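Local coordinates for protein VP5 (Halorubrum pleomorphic virus 2, PDB 6QGI) that forms the envelope protein of a haloarchaeal pleomorphic virus and probably mediates fusion of the viral membrane with that of the host cell, at residues A[73-78]-A[466-471]; A[69-74]-A[292-297]; A[260-265]-A[474-479]; A[101-106]-A[237-242]. One frame throughout, in Å; residues are numbered along the deposited sequence.

Overall arrangement
Following the chain from the N terminus, helix 66-86 is the first element to take part, supplying one side of both contact 2 and contact 1 from overlapping turns. Helix 91-133 follows and meets helix 225-253 in contact 4, the first loop to close, nested inside the loops of both contacts 1 and 2. The linker 260-265 then opens contact 3 before contact 2 closes at 292-297, between helix 285-292 and the strands beyond. After the long run of β-strands the chain returns: 466-471 closes contact 1 on helix 66-86, and 474-479 closes contact 3, which therefore crosses contacts 1 and 2. Contacts 1 and 3 tie the C-terminal helix and its lead-in to helix 66-86 and loop 260-265.

Contact 1: A[73-78]-A[466-471]; sequences AYTDAK and EPHTDS
Two aromatic rings, Y74 and H468, lie nearly parallel, their planes 17° apart, but they are displaced so that little of one covers the other. One face of the H468 imidazole rests on the helix backbone, with T75 N 3.9 Å above the ring plane and toward its rim; at the edge, in the plane, sits K78 NZ. The Y74 ring has T469 O above one face. Close contact between this pair is made at the roots of the side chains, where Y74 CB and H468 CB are 3.4 Å apart and the two side chains run antiparallel alongside each other.

K78 reaches H468 tip to tip. Its chain is extended beyond CG, and NZ donates to H468 ND1 at 2.9 Å and to T469 O at 2.8 Å, the latter in the carbonyl plane. A third acceptor, N472 O, completes the grip on the ammonium group. On the other side of the imidazole, H468 NE2 gives a weak, strongly bent bond to T75 OG1 (2.9 Å, 116° at the hydrogen); the stronger partner of that hydroxyl is H71 O, one turn back in its own helix. With ND1 accepting from a lysine, the imidazole is expected to stay neutral, carrying its proton on NE2.

Y473 stacks on H468, while H71 and W479 meet its ring at an angle, so the imidazole is buried among aromatic groups. The whole is a loop-to-helix junction in which one inserted histidine, held firmly at ND1 by K78 and only weakly at NE2, joins the lead-in to helix 476-496 to the side of helix 66-86.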
loop_
_atom_site.group_PDB
_atom_site.type_symbol
_atom_site.label_atom_id
_atom_site.label_comp_id
_atom_site.label_asym_id
_atom_site.label_seq_id
_atom_site.Cartn_x
_atom_site.Cartn_y
_atom_site.Cartn_z
ATOM N N ALA A 73 -11.314 15.599 -4.530
ATOM C CA ALA A 73 -11.114 17.049 -4.448
ATOM C C ALA A 73 -12.270 17.783 -5.105
ATOM O O ALA A 73 -12.855 18.667 -4.478
ATOM C CB ALA A 73 -9.796 17.443 -5.103
ATOM N N TYR A 74 -12.654 17.354 -6.325
ATOM C CA TYR A 74 -13.758 17.926 -7.089
ATOM C C TYR A 74 -15.112 17.781 -6.377
ATOM O O TYR A 74 -15.869 18.742 -6.367
ATOM C CB TYR A 74 -13.840 17.289 -8.474
ATOM C CG TYR A 74 -13.136 18.052 -9.574
ATOM C CD1 TYR A 74 -13.522 19.349 -9.906
ATOM C CD2 TYR A 74 -12.152 17.447 -10.350
ATOM C CE1 TYR A 74 -12.901 20.045 -10.943
ATOM C CE2 TYR A 74 -11.531 18.129 -11.394
ATOM C CZ TYR A 74 -11.906 19.429 -11.683
ATOM O OH TYR A 74 -11.297 20.110 -12.706
ATOM N N THR A 75 -15.405 16.608 -5.769
ATOM C CA THR A 75 -16.656 16.359 -5.038
ATOM C C THR A 75 -16.843 17.419 -3.928
ATOM O O THR A 75 -17.888 18.062 -3.893
ATOM C CB THR A 75 -16.692 14.914 -4.491
ATOM O OG1 THR A 75 -16.631 13.994 -5.581
ATOM C CG2 THR A 75 -17.940 14.623 -3.672
ATOM N N ASP A 76 -15.815 17.637 -3.078
ATOM C CA ASP A 76 -15.834 18.600 -1.969
ATOM C C ASP A 76 -15.873 20.044 -2.451
ATOM O O ASP A 76 -16.532 20.875 -1.827
ATOM C CB ASP A 76 -14.605 18.412 -1.064
ATOM C CG ASP A 76 -14.596 17.157 -0.207
ATOM O OD1 ASP A 76 -15.655 16.493 -0.106
ATOM O OD2 ASP A 76 -13.536 16.847 0.375
ATOM N N ALA A 77 -15.139 20.344 -3.534
ATOM C CA ALA A 77 -15.057 21.671 -4.139
ATOM C C ALA A 77 -16.388 22.067 -4.766
ATOM O O ALA A 77 -16.853 23.183 -4.528
ATOM C CB ALA A 77 -13.958 21.697 -5.186
ATOM N N LYS A 78 -17.012 21.149 -5.543
ATOM C CA LYS A 78 -18.300 21.382 -6.199
ATOM C C LYS A 78 -19.423 21.542 -5.172
ATOM O O LYS A 78 -20.216 22.469 -5.324
ATOM C CB LYS A 78 -18.637 20.278 -7.209
ATOM C CG LYS A 78 -17.827 20.392 -8.496
ATOM C CD LYS A 78 -18.135 19.298 -9.500
ATOM C CE LYS A 78 -17.142 19.346 -10.629
ATOM N NZ LYS A 78 -17.421 18.295 -11.625
ATOM N N GLU A 466 -18.981 8.163 -12.517
ATOM C CA GLU A 466 -18.450 9.048 -13.553
ATOM C C GLU A 466 -17.407 9.987 -12.932
ATOM O O GLU A 466 -17.680 10.600 -11.902
ATOM C CB GLU A 466 -19.581 9.834 -14.214
ATOM C CG GLU A 466 -19.141 10.627 -15.430
ATOM C CD GLU A 466 -20.266 11.310 -16.180
ATOM O OE1 GLU A 466 -21.225 10.616 -16.589
ATOM O OE2 GLU A 466 -20.180 12.545 -16.371
ATOM N N PRO A 467 -16.176 10.058 -13.464
ATOM C CA PRO A 467 -15.170 10.929 -12.844
ATOM C C PRO A 467 -15.508 12.388 -13.094
ATOM O O PRO A 467 -16.181 12.685 -14.070
ATOM C CB PRO A 467 -13.868 10.509 -13.538
ATOM C CG PRO A 467 -14.199 9.236 -14.266
ATOM C CD PRO A 467 -15.616 9.391 -14.648
ATOM N N HIS A 468 -15.077 13.279 -12.201
ATOM C CA HIS A 468 -15.333 14.708 -12.308
ATOM C C HIS A 468 -14.456 15.375 -13.350
ATOM O O HIS A 468 -13.314 14.974 -13.582
ATOM C CB HIS A 468 -15.114 15.392 -10.964
ATOM C CG HIS A 468 -16.193 15.156 -9.965
ATOM N ND1 HIS A 468 -17.273 16.004 -9.859
ATOM C CD2 HIS A 468 -16.277 14.222 -8.995
ATOM C CE1 HIS A 468 -17.997 15.543 -8.855
ATOM N NE2 HIS A 468 -17.445 14.461 -8.313
ATOM N N THR A 469 -15.009 16.423 -13.954
ATOM C CA THR A 469 -14.435 17.291 -14.978
ATOM C C THR A 469 -14.920 18.697 -14.660
ATOM O O THR A 469 -15.744 18.872 -13.760
ATOM C CB THR A 469 -14.867 16.835 -16.407
ATOM O OG1 THR A 469 -16.232 17.182 -16.648
ATOM C CG2 THR A 469 -14.620 15.354 -16.686
ATOM N N ASP A 470 -14.439 19.699 -15.396
ATOM C CA ASP A 470 -14.886 21.073 -15.188
ATOM C C ASP A 470 -16.313 21.309 -15.717
ATOM O O ASP A 470 -16.907 22.320 -15.375
ATOM C CB ASP A 470 -13.903 22.083 -15.819
ATOM C CG ASP A 470 -13.279 21.704 -17.156
ATOM O OD1 ASP A 470 -13.862 20.858 -17.871
ATOM O OD2 ASP A 470 -12.216 22.276 -17.498
ATOM N N SER A 471 -16.853 20.434 -16.569
ATOM C CA SER A 471 -18.210 20.649 -17.095
ATOM C C SER A 471 -19.263 19.660 -16.540
ATOM O O SER A 471 -20.448 19.843 -16.824
ATOM C CB SER A 471 -18.203 20.597 -18.618
ATOM O OG SER A 471 -17.735 19.346 -19.093
#

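Contact 2: A[69-74]-A[292-297]; sequences VKHTAY and ALNVPV
The carboxamide of N294 lies flat over the imidazole of H71, with ring and amide planes 19° apart and N294 ND2 3.7 Å above the ring plane, over its centre. N294 is the C-prime residue of the Schellman motif that ends helix 285-292, and its positive phi (51°) turns the chain out of the helix and toward the strand that follows. This helix end is thereby set against the side of helix 66-86.

Both stacked side chains leave their backbones with CG anti to the backbone N, and they cross obliquely. The tightest approach is between N294 CB and H71 CD2, at 3.5 Å, so the aliphatic root of the asparagine covers one part of the ring while its amide nitrogen covers the middle. The amide is held in part from outside the pair: N294 OD1 accepts from S465 N in the loop beyond the last strands, and ND2 is hydrogen-bonded elsewhere too. H468 meets the histidine ring at an angle, and L482 of helix 476-496 also touches H71.

Beside this stack, L293 runs alongside V69 in the same direction. The leucine swings its CD2 toward the helix, to 4.1 Å from V69 CG2 and 3.9 Å from V69 N. The side-chain contact here is apolar, and it is continued by V16 and L20 against L293 and by Y105 and L106 of helix 91-133 against V69. T72 faces the carbonyl at the end of the neighbouring helix, but T72 OG1 stays 3.6 Å from A292 O, and its hydrogen-bond partner is instead G68 O in its own helix.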
loop_
_atom_site.group_PDB
_atom_site.type_symbol
_atom_site.label_atom_id
_atom_site.label_comp_id
_atom_site.label_asym_id
_atom_site.label_seq_id
_atom_site.Cartn_x
_atom_site.Cartn_y
_atom_site.Cartn_z
ATOM N N VAL A 69 -7.916 11.018 -6.036
ATOM C CA VAL A 69 -7.675 12.199 -5.204
ATOM C C VAL A 69 -8.296 13.392 -5.935
ATOM O O VAL A 69 -9.031 14.168 -5.325
ATOM C CB VAL A 69 -6.167 12.407 -4.874
ATOM C CG1 VAL A 69 -5.936 13.705 -4.110
ATOM C CG2 VAL A 69 -5.604 11.228 -4.088
ATOM N N LYS A 70 -8.060 13.470 -7.266
ATOM C CA LYS A 70 -8.596 14.484 -8.176
ATOM C C LYS A 70 -10.136 14.468 -8.137
ATOM O O LYS A 70 -10.747 15.530 -8.050
ATOM C CB LYS A 70 -8.068 14.247 -9.602
ATOM C CG LYS A 70 -8.418 15.357 -10.578
ATOM C CD LYS A 70 -8.084 15.001 -12.007
ATOM C CE LYS A 70 -9.325 14.708 -12.809
ATOM N NZ LYS A 70 -9.008 14.508 -14.244
ATOM N N HIS A 71 -10.740 13.266 -8.159
ATOM C CA HIS A 71 -12.186 13.028 -8.108
ATOM C C HIS A 71 -12.759 13.471 -6.760
ATOM O O HIS A 71 -13.803 14.127 -6.727
ATOM C CB HIS A 71 -12.482 11.529 -8.354
ATOM C CG HIS A 71 -13.938 11.168 -8.355
ATOM N ND1 HIS A 71 -14.746 11.432 -9.446
ATOM C CD2 HIS A 71 -14.675 10.542 -7.409
ATOM C CE1 HIS A 71 -15.947 10.973 -9.126
ATOM N NE2 HIS A 71 -15.955 10.434 -7.907
ATOM N N THR A 72 -12.073 13.109 -5.655
ATOM C CA THR A 72 -12.478 13.432 -4.286
ATOM C C THR A 72 -12.418 14.951 -4.084
ATOM O O THR A 72 -13.385 15.521 -3.572
ATOM C CB THR A 72 -11.628 12.645 -3.284
ATOM O OG1 THR A 72 -11.783 11.258 -3.574
ATOM C CG2 THR A 72 -12.027 12.895 -1.837
ATOM N N ALA A 73 -11.314 15.599 -4.530
ATOM C CA ALA A 73 -11.114 17.049 -4.448
ATOM C C ALA A 73 -12.270 17.783 -5.105
ATOM O O ALA A 73 -12.855 18.667 -4.478
ATOM C CB ALA A 73 -9.796 17.443 -5.103
ATOM N N TYR A 74 -12.654 17.354 -6.325
ATOM C CA TYR A 74 -13.758 17.926 -7.089
ATOM C C TYR A 74 -15.112 17.781 -6.377
ATOM O O TYR A 74 -15.869 18.742 -6.367
ATOM C CB TYR A 74 -13.840 17.289 -8.474
ATOM C CG TYR A 74 -13.136 18.052 -9.574
ATOM C CD1 TYR A 74 -13.522 19.349 -9.906
ATOM C CD2 TYR A 74 -12.152 17.447 -10.350
ATOM C CE1 TYR A 74 -12.901 20.045 -10.943
ATOM C CE2 TYR A 74 -11.531 18.129 -11.394
ATOM C CZ TYR A 74 -11.906 19.429 -11.683
ATOM O OH TYR A 74 -11.297 20.110 -12.706
ATOM N N ALA A 292 -14.170 4.813 -2.111
ATOM C CA ALA A 292 -14.231 6.261 -1.879
ATOM C C ALA A 292 -13.317 7.036 -2.843
ATOM O O ALA A 292 -13.630 8.175 -3.197
ATOM C CB ALA A 292 -13.854 6.572 -0.449
ATOM N N LEU A 293 -12.200 6.405 -3.277
ATOM C CA LEU A 293 -11.250 6.984 -4.231
ATOM C C LEU A 293 -11.673 6.672 -5.671
ATOM O O LEU A 293 -10.928 6.949 -6.608
ATOM C CB LEU A 293 -9.819 6.499 -3.953
ATOM C CG LEU A 293 -9.123 7.163 -2.765
ATOM C CD1 LEU A 293 -8.070 6.258 -2.173
ATOM C CD2 LEU A 293 -8.541 8.526 -3.143
ATOM N N ASN A 294 -12.894 6.121 -5.840
ATOM C CA ASN A 294 -13.540 5.795 -7.112
ATOM C C ASN A 294 -12.633 4.962 -8.052
ATOM O O ASN A 294 -12.494 5.255 -9.247
ATOM C CB ASN A 294 -14.025 7.076 -7.796
ATOM C CG ASN A 294 -15.040 6.840 -8.873
ATOM O OD1 ASN A 294 -16.005 6.085 -8.697
ATOM N ND2 ASN A 294 -14.830 7.483 -10.013
ATOM N N VAL A 295 -12.040 3.905 -7.500
ATOM C CA VAL A 295 -11.186 2.998 -8.260
ATOM C C VAL A 295 -12.113 1.916 -8.846
ATOM O O VAL A 295 -12.850 1.313 -8.069
ATOM C CB VAL A 295 -10.040 2.430 -7.368
ATOM C CG1 VAL A 295 -9.251 1.340 -8.082
ATOM C CG2 VAL A 295 -9.106 3.545 -6.897
ATOM N N PRO A 296 -12.151 1.692 -10.191
ATOM C CA PRO A 296 -13.055 0.656 -10.746
ATOM C C PRO A 296 -12.952 -0.671 -9.988
ATOM O O PRO A 296 -11.846 -1.133 -9.701
ATOM C CB PRO A 296 -12.594 0.519 -12.195
ATOM C CG PRO A 296 -12.006 1.841 -12.520
ATOM C CD PRO A 296 -11.385 2.366 -11.261
ATOM N N VAL A 297 -14.106 -1.218 -9.570
ATOM C CA VAL A 297 -14.176 -2.435 -8.757
ATOM C C VAL A 297 -15.206 -3.424 -9.319
ATOM O O VAL A 297 -16.217 -3.013 -9.891
ATOM C CB VAL A 297 -14.528 -2.080 -7.270
ATOM C CG1 VAL A 297 -14.836 -3.319 -6.443
ATOM C CG2 VAL A 297 -13.424 -1.279 -6.592
#

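Contact 3: A[260-265]-A[474-479]; sequences GEIEVS and ITQEEW
The irregular segment 260-265 runs past the start of helix 476-496, coming closest where I262 CA and Q476 CA are 5.2 Å apart. Q476 bends at chi2 to bring its amide against the passing main chain, and reads E263 at two points. Q476 OE1 accepts from E263 N at 2.8 Å, in the carbonyl plane and on a lone pair, with an angle of 158° at the hydrogen. The other arm, Q476 NE2, donates to E263 O at 3.3 Å; that bond is just as straight at the hydrogen (160°), but longer, and the donor stands above the E263 carbonyl plane. The same NE2 also bonds D480 OD1, one turn further along the helix.

Next to this polar pair lies W479. V264 CG1 sits over one face of the indole in a CH-pi contact, 4.0 Å from the centroid of the five-membered ring and 3.6 Å from W479 CG. The I262 side chain runs roughly at right angles to that of W479 and brings CG2 to 3.6 Å from W479 CD1, while its CD1 reaches toward I474 O. The indole W479 NE1 is hydrogen-bonded to Y473 O, which fixes the rotation of the ring.

The helix start itself is closed by a capping box of T475 and E478. T475 OG1 weakly accepts from E478 N, E478 OE2 in return weakly accepts from T475 N, and T475 OG1 donates to E478 OE2 at 3.0 Å. The chemistry implies a mixed junction: the glutamine satisfies both backbone groups of E263, while I262 and V264 cover part of the tryptophan, which Y473 and helix 66-86 also pack against.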
loop_
_atom_site.group_PDB
_atom_site.type_symbol
_atom_site.label_atom_id
_atom_site.label_comp_id
_atom_site.label_asym_id
_atom_site.label_seq_id
_atom_site.Cartn_x
_atom_site.Cartn_y
_atom_site.Cartn_z
ATOM N N GLY A 260 -31.291 26.171 -5.859
ATOM C CA GLY A 260 -32.284 25.130 -5.627
ATOM C C GLY A 260 -32.287 24.041 -6.680
ATOM O O GLY A 260 -32.912 22.998 -6.469
ATOM N N GLU A 261 -31.590 24.272 -7.825
ATOM C CA GLU A 261 -31.478 23.307 -8.931
ATOM C C GLU A 261 -30.784 22.035 -8.440
ATOM O O GLU A 261 -31.282 20.935 -8.688
ATOM C CB GLU A 261 -30.723 23.916 -10.122
ATOM C CG GLU A 261 -31.132 23.359 -11.474
ATOM C CD GLU A 261 -30.606 24.113 -12.683
ATOM O OE1 GLU A 261 -30.607 25.365 -12.661
ATOM O OE2 GLU A 261 -30.216 23.447 -13.669
ATOM N N ILE A 262 -29.660 22.197 -7.704
ATOM C CA ILE A 262 -28.899 21.096 -7.108
ATOM C C ILE A 262 -28.907 21.257 -5.576
ATOM O O ILE A 262 -28.573 22.332 -5.066
ATOM C CB ILE A 262 -27.438 20.965 -7.656
ATOM C CG1 ILE A 262 -27.346 21.125 -9.195
ATOM C CG2 ILE A 262 -26.802 19.644 -7.200
ATOM C CD1 ILE A 262 -25.926 21.481 -9.709
ATOM N N GLU A 263 -29.289 20.186 -4.858
ATOM C CA GLU A 263 -29.316 20.140 -3.396
ATOM C C GLU A 263 -28.422 18.993 -2.926
ATOM O O GLU A 263 -28.801 17.822 -3.023
ATOM C CB GLU A 263 -30.753 20.017 -2.854
ATOM C CG GLU A 263 -31.584 21.287 -3.000
ATOM C CD GLU A 263 -31.130 22.524 -2.241
ATOM O OE1 GLU A 263 -30.443 22.381 -1.203
ATOM O OE2 GLU A 263 -31.480 23.643 -2.683
ATOM N N VAL A 264 -27.207 19.340 -2.467
ATOM C CA VAL A 264 -26.197 18.363 -2.046
ATOM C C VAL A 264 -25.720 18.604 -0.591
ATOM O O VAL A 264 -24.660 18.102 -0.197
ATOM C CB VAL A 264 -24.999 18.311 -3.039
ATOM C CG1 VAL A 264 -25.393 17.622 -4.342
ATOM C CG2 VAL A 264 -24.405 19.696 -3.301
ATOM N N SER A 265 -26.521 19.328 0.207
ATOM C CA SER A 265 -26.217 19.611 1.612
ATOM C C SER A 265 -26.430 18.360 2.470
ATOM O O SER A 265 -25.673 18.119 3.408
ATOM C CB SER A 265 -27.091 20.753 2.125
ATOM O OG SER A 265 -27.131 21.838 1.212
ATOM N N ILE A 474 -23.444 18.897 -12.839
ATOM C CA ILE A 474 -24.188 20.148 -12.938
ATOM C C ILE A 474 -25.696 19.854 -12.863
ATOM O O ILE A 474 -26.508 20.776 -12.966
ATOM C CB ILE A 474 -23.790 20.919 -14.231
ATOM C CG1 ILE A 474 -24.130 20.114 -15.520
ATOM C CG2 ILE A 474 -22.302 21.306 -14.186
ATOM C CD1 ILE A 474 -24.211 20.943 -16.829
ATOM N N THR A 475 -26.064 18.568 -12.667
ATOM C CA THR A 475 -27.452 18.110 -12.539
ATOM C C THR A 475 -27.606 17.301 -11.254
ATOM O O THR A 475 -26.636 16.703 -10.785
ATOM C CB THR A 475 -27.927 17.286 -13.771
ATOM O OG1 THR A 475 -27.415 15.953 -13.715
ATOM C CG2 THR A 475 -27.595 17.940 -15.108
ATOM N N GLN A 476 -28.837 17.267 -10.710
ATOM C CA GLN A 476 -29.209 16.538 -9.496
ATOM C C GLN A 476 -29.052 15.023 -9.697
ATOM O O GLN A 476 -28.524 14.349 -8.807
ATOM C CB GLN A 476 -30.656 16.883 -9.084
ATOM C CG GLN A 476 -31.091 16.344 -7.715
ATOM C CD GLN A 476 -30.434 17.065 -6.568
ATOM O OE1 GLN A 476 -30.686 18.247 -6.319
ATOM N NE2 GLN A 476 -29.577 16.365 -5.844
ATOM N N GLU A 477 -29.491 14.504 -10.869
ATOM C CA GLU A 477 -29.423 13.092 -11.252
ATOM C C GLU A 477 -27.989 12.562 -11.094
ATOM O O GLU A 477 -27.793 11.530 -10.449
ATOM C CB GLU A 477 -29.925 12.910 -12.697
ATOM C CG GLU A 477 -30.115 11.460 -13.121
ATOM C CD GLU A 477 -30.531 11.209 -14.562
ATOM O OE1 GLU A 477 -30.496 12.156 -15.382
ATOM O OE2 GLU A 477 -30.885 10.049 -14.873
ATOM N N GLU A 478 -26.997 13.311 -11.636
ATOM C CA GLU A 478 -25.561 13.013 -11.576
ATOM C C GLU A 478 -25.080 12.840 -10.133
ATOM O O GLU A 478 -24.399 11.858 -9.836
ATOM C CB GLU A 478 -24.753 14.134 -12.252
ATOM C CG GLU A 478 -24.778 14.104 -13.770
ATOM C CD GLU A 478 -24.013 15.247 -14.405
ATOM O OE1 GLU A 478 -22.804 15.068 -14.680
ATOM O OE2 GLU A 478 -24.612 16.325 -14.621
ATOM N N TRP A 479 -25.457 13.781 -9.243
ATOM C CA TRP A 479 -25.091 13.790 -7.825
ATOM C C TRP A 479 -25.787 12.684 -7.025
ATOM O O TRP A 479 -25.166 12.116 -6.123
ATOM C CB TRP A 479 -25.398 15.152 -7.209
ATOM C CG TRP A 479 -24.363 16.182 -7.531
ATOM C CD1 TRP A 479 -24.480 17.214 -8.413
ATOM C CD2 TRP A 479 -23.034 16.256 -6.998
ATOM N NE1 TRP A 479 -23.318 17.950 -8.439
ATOM C CE2 TRP A 479 -22.411 17.381 -7.582
ATOM C CE3 TRP A 479 -22.306 15.482 -6.073
ATOM C CZ2 TRP A 479 -21.097 17.755 -7.270
ATOM C CZ3 TRP A 479 -21.010 15.862 -5.754
ATOM C CH2 TRP A 479 -20.421 16.990 -6.343
#

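Contact 4: A[101-106]-A[237-242]; sequences EVNSYL and TVLQNV
V102 and V242 point at each other across the helix interface and cross obliquely, so that V102 CG2 meets V242 CG1 at 3.7 Å and the other valine branch, V102 CG1, lies 3.9 Å from the same V242 methyl. One methyl of V242 thus fits against the two branches of V102. In V102 and V242 alike, CG1 stands anti to the backbone N, which in V102 places CG2 beside that nitrogen.

Further on, L106 and L239 also cross obliquely. L106 points toward the partner helix, whereas L239 leaves its backbone at an angle and, with CG anti to the backbone N (chi1 175°), turns its end back into the interface. L239 CD1 thereby lies beside L106 CB, at 3.9 Å, and also reaches V102 CG1 at 4.1 Å, touching both residues of helix 91-133. The second branch of L106, CD2, finds V238 CG1 at 4.3 Å.

This is antiparallel helix packing, the local axes running at 166° and approaching to 10.5 Å, between the long helices 91-133 and 225-253 of the N-terminal part of the envelope protein. Helix 66-86 completes a three-helix arrangement: A77 touches V102, and V69 and T72 touch Y105, whose hydroxyl is bonded to A19 O.

At the border of the apolar strip N103 crosses L239 at about a right angle, its OD1 3.8 Å from L239 CD1. That oxygen takes a hydrogen bond from R243 NH2 on the opposing helix, and A172 of a nearby loop touches both N103 and L239.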
loop_
_atom_site.group_PDB
_atom_site.type_symbol
_atom_site.label_atom_id
_atom_site.label_comp_id
_atom_site.label_asym_id
_atom_site.label_seq_id
_atom_site.Cartn_x
_atom_site.Cartn_y
_atom_site.Cartn_z
ATOM N N GLU A 101 -11.753 24.207 -0.213
ATOM C CA GLU A 101 -12.004 22.778 -0.046
ATOM C C GLU A 101 -10.943 21.957 -0.772
ATOM O O GLU A 101 -10.535 20.922 -0.250
ATOM C CB GLU A 101 -13.410 22.400 -0.519
ATOM C CG GLU A 101 -14.507 22.902 0.408
ATOM C CD GLU A 101 -14.487 22.362 1.824
ATOM O OE1 GLU A 101 -14.815 21.168 2.014
ATOM O OE2 GLU A 101 -14.142 23.137 2.745
ATOM N N VAL A 102 -10.473 22.435 -1.950
ATOM C CA VAL A 102 -9.411 21.800 -2.747
ATOM C C VAL A 102 -8.120 21.841 -1.932
ATOM O O VAL A 102 -7.491 20.808 -1.720
ATOM C CB VAL A 102 -9.224 22.481 -4.143
ATOM C CG1 VAL A 102 -8.029 21.910 -4.908
ATOM C CG2 VAL A 102 -10.483 22.387 -4.983
ATOM N N ASN A 103 -7.768 23.041 -1.443
ATOM C CA ASN A 103 -6.562 23.314 -0.679
ATOM C C ASN A 103 -6.561 22.618 0.682
ATOM O O ASN A 103 -5.515 22.111 1.080
ATOM C CB ASN A 103 -6.366 24.819 -0.518
ATOM C CG ASN A 103 -6.165 25.547 -1.833
ATOM O OD1 ASN A 103 -5.673 24.996 -2.822
ATOM N ND2 ASN A 103 -6.551 26.809 -1.877
ATOM N N SER A 104 -7.716 22.567 1.370
ATOM C CA SER A 104 -7.865 21.931 2.683
ATOM C C SER A 104 -7.673 20.417 2.589
ATOM O O SER A 104 -6.957 19.834 3.407
ATOM C CB SER A 104 -9.235 22.248 3.278
ATOM O OG SER A 104 -9.308 21.863 4.640
ATOM N N TYR A 105 -8.307 19.791 1.585
ATOM C CA TYR A 105 -8.233 18.358 1.351
ATOM C C TYR A 105 -6.836 17.957 0.830
ATOM O O TYR A 105 -6.275 16.971 1.320
ATOM C CB TYR A 105 -9.353 17.898 0.395
ATOM C CG TYR A 105 -9.124 16.536 -0.229
ATOM C CD1 TYR A 105 -9.000 15.397 0.563
ATOM C CD2 TYR A 105 -9.028 16.387 -1.605
ATOM C CE1 TYR A 105 -8.772 14.147 -0.005
ATOM C CE2 TYR A 105 -8.813 15.140 -2.184
ATOM C CZ TYR A 105 -8.677 14.024 -1.380
ATOM O OH TYR A 105 -8.476 12.800 -1.964
ATOM N N LEU A 106 -6.277 18.714 -0.133
ATOM C CA LEU A 106 -4.961 18.403 -0.699
ATOM C C LEU A 106 -3.833 18.678 0.300
ATOM O O LEU A 106 -2.795 18.031 0.184
ATOM C CB LEU A 106 -4.710 19.091 -2.057
ATOM C CG LEU A 106 -5.637 18.566 -3.177
ATOM C CD1 LEU A 106 -5.574 19.386 -4.380
ATOM C CD2 LEU A 106 -5.310 17.161 -3.572
ATOM N N THR A 237 0.310 18.076 -9.920
ATOM C CA THR A 237 -0.427 18.231 -11.180
ATOM C C THR A 237 -1.930 18.251 -10.856
ATOM O O THR A 237 -2.648 19.115 -11.366
ATOM C CB THR A 237 -0.030 17.121 -12.179
ATOM O OG1 THR A 237 1.368 17.223 -12.464
ATOM C CG2 THR A 237 -0.818 17.180 -13.482
ATOM N N VAL A 238 -2.381 17.338 -9.966
ATOM C CA VAL A 238 -3.772 17.206 -9.515
ATOM C C VAL A 238 -4.224 18.521 -8.851
ATOM O O VAL A 238 -5.276 19.039 -9.213
ATOM C CB VAL A 238 -3.958 15.964 -8.591
ATOM C CG1 VAL A 238 -5.221 16.064 -7.738
ATOM C CG2 VAL A 238 -3.976 14.677 -9.408
ATOM N N LEU A 239 -3.406 19.078 -7.933
ATOM C CA LEU A 239 -3.703 20.320 -7.217
ATOM C C LEU A 239 -3.874 21.496 -8.176
ATOM O O LEU A 239 -4.810 22.273 -8.006
ATOM C CB LEU A 239 -2.608 20.618 -6.172
ATOM C CG LEU A 239 -2.678 21.945 -5.397
ATOM C CD1 LEU A 239 -3.912 22.030 -4.528
ATOM C CD2 LEU A 239 -1.451 22.141 -4.555
ATOM N N GLN A 240 -3.006 21.598 -9.195
ATOM C CA GLN A 240 -3.045 22.664 -10.192
ATOM C C GLN A 240 -4.232 22.495 -11.147
ATOM O O GLN A 240 -4.883 23.486 -11.479
ATOM C CB GLN A 240 -1.726 22.726 -10.983
ATOM C CG GLN A 240 -0.493 23.121 -10.151
ATOM C CD GLN A 240 -0.592 24.468 -9.463
ATOM O OE1 GLN A 240 -1.039 25.470 -10.036
ATOM N NE2 GLN A 240 -0.167 24.517 -8.210
ATOM N N ASN A 241 -4.520 21.248 -11.571
ATOM C CA ASN A 241 -5.615 20.922 -12.491
ATOM C C ASN A 241 -6.986 21.097 -11.844
ATOM O O ASN A 241 -7.903 21.546 -12.530
ATOM C CB ASN A 241 -5.478 19.490 -13.042
ATOM C CG ASN A 241 -4.347 19.273 -14.029
ATOM O OD1 ASN A 241 -3.640 20.201 -14.449
ATOM N ND2 ASN A 241 -4.145 18.021 -14.418
ATOM N N VAL A 242 -7.145 20.738 -10.552
ATOM C CA VAL A 242 -8.432 20.886 -9.856
ATOM C C VAL A 242 -8.692 22.385 -9.598
ATOM O O VAL A 242 -9.828 22.813 -9.766
ATOM C CB VAL A 242 -8.571 20.022 -8.571
ATOM C CG1 VAL A 242 -9.934 20.220 -7.910
ATOM C CG2 VAL A 242 -8.374 18.547 -8.889
#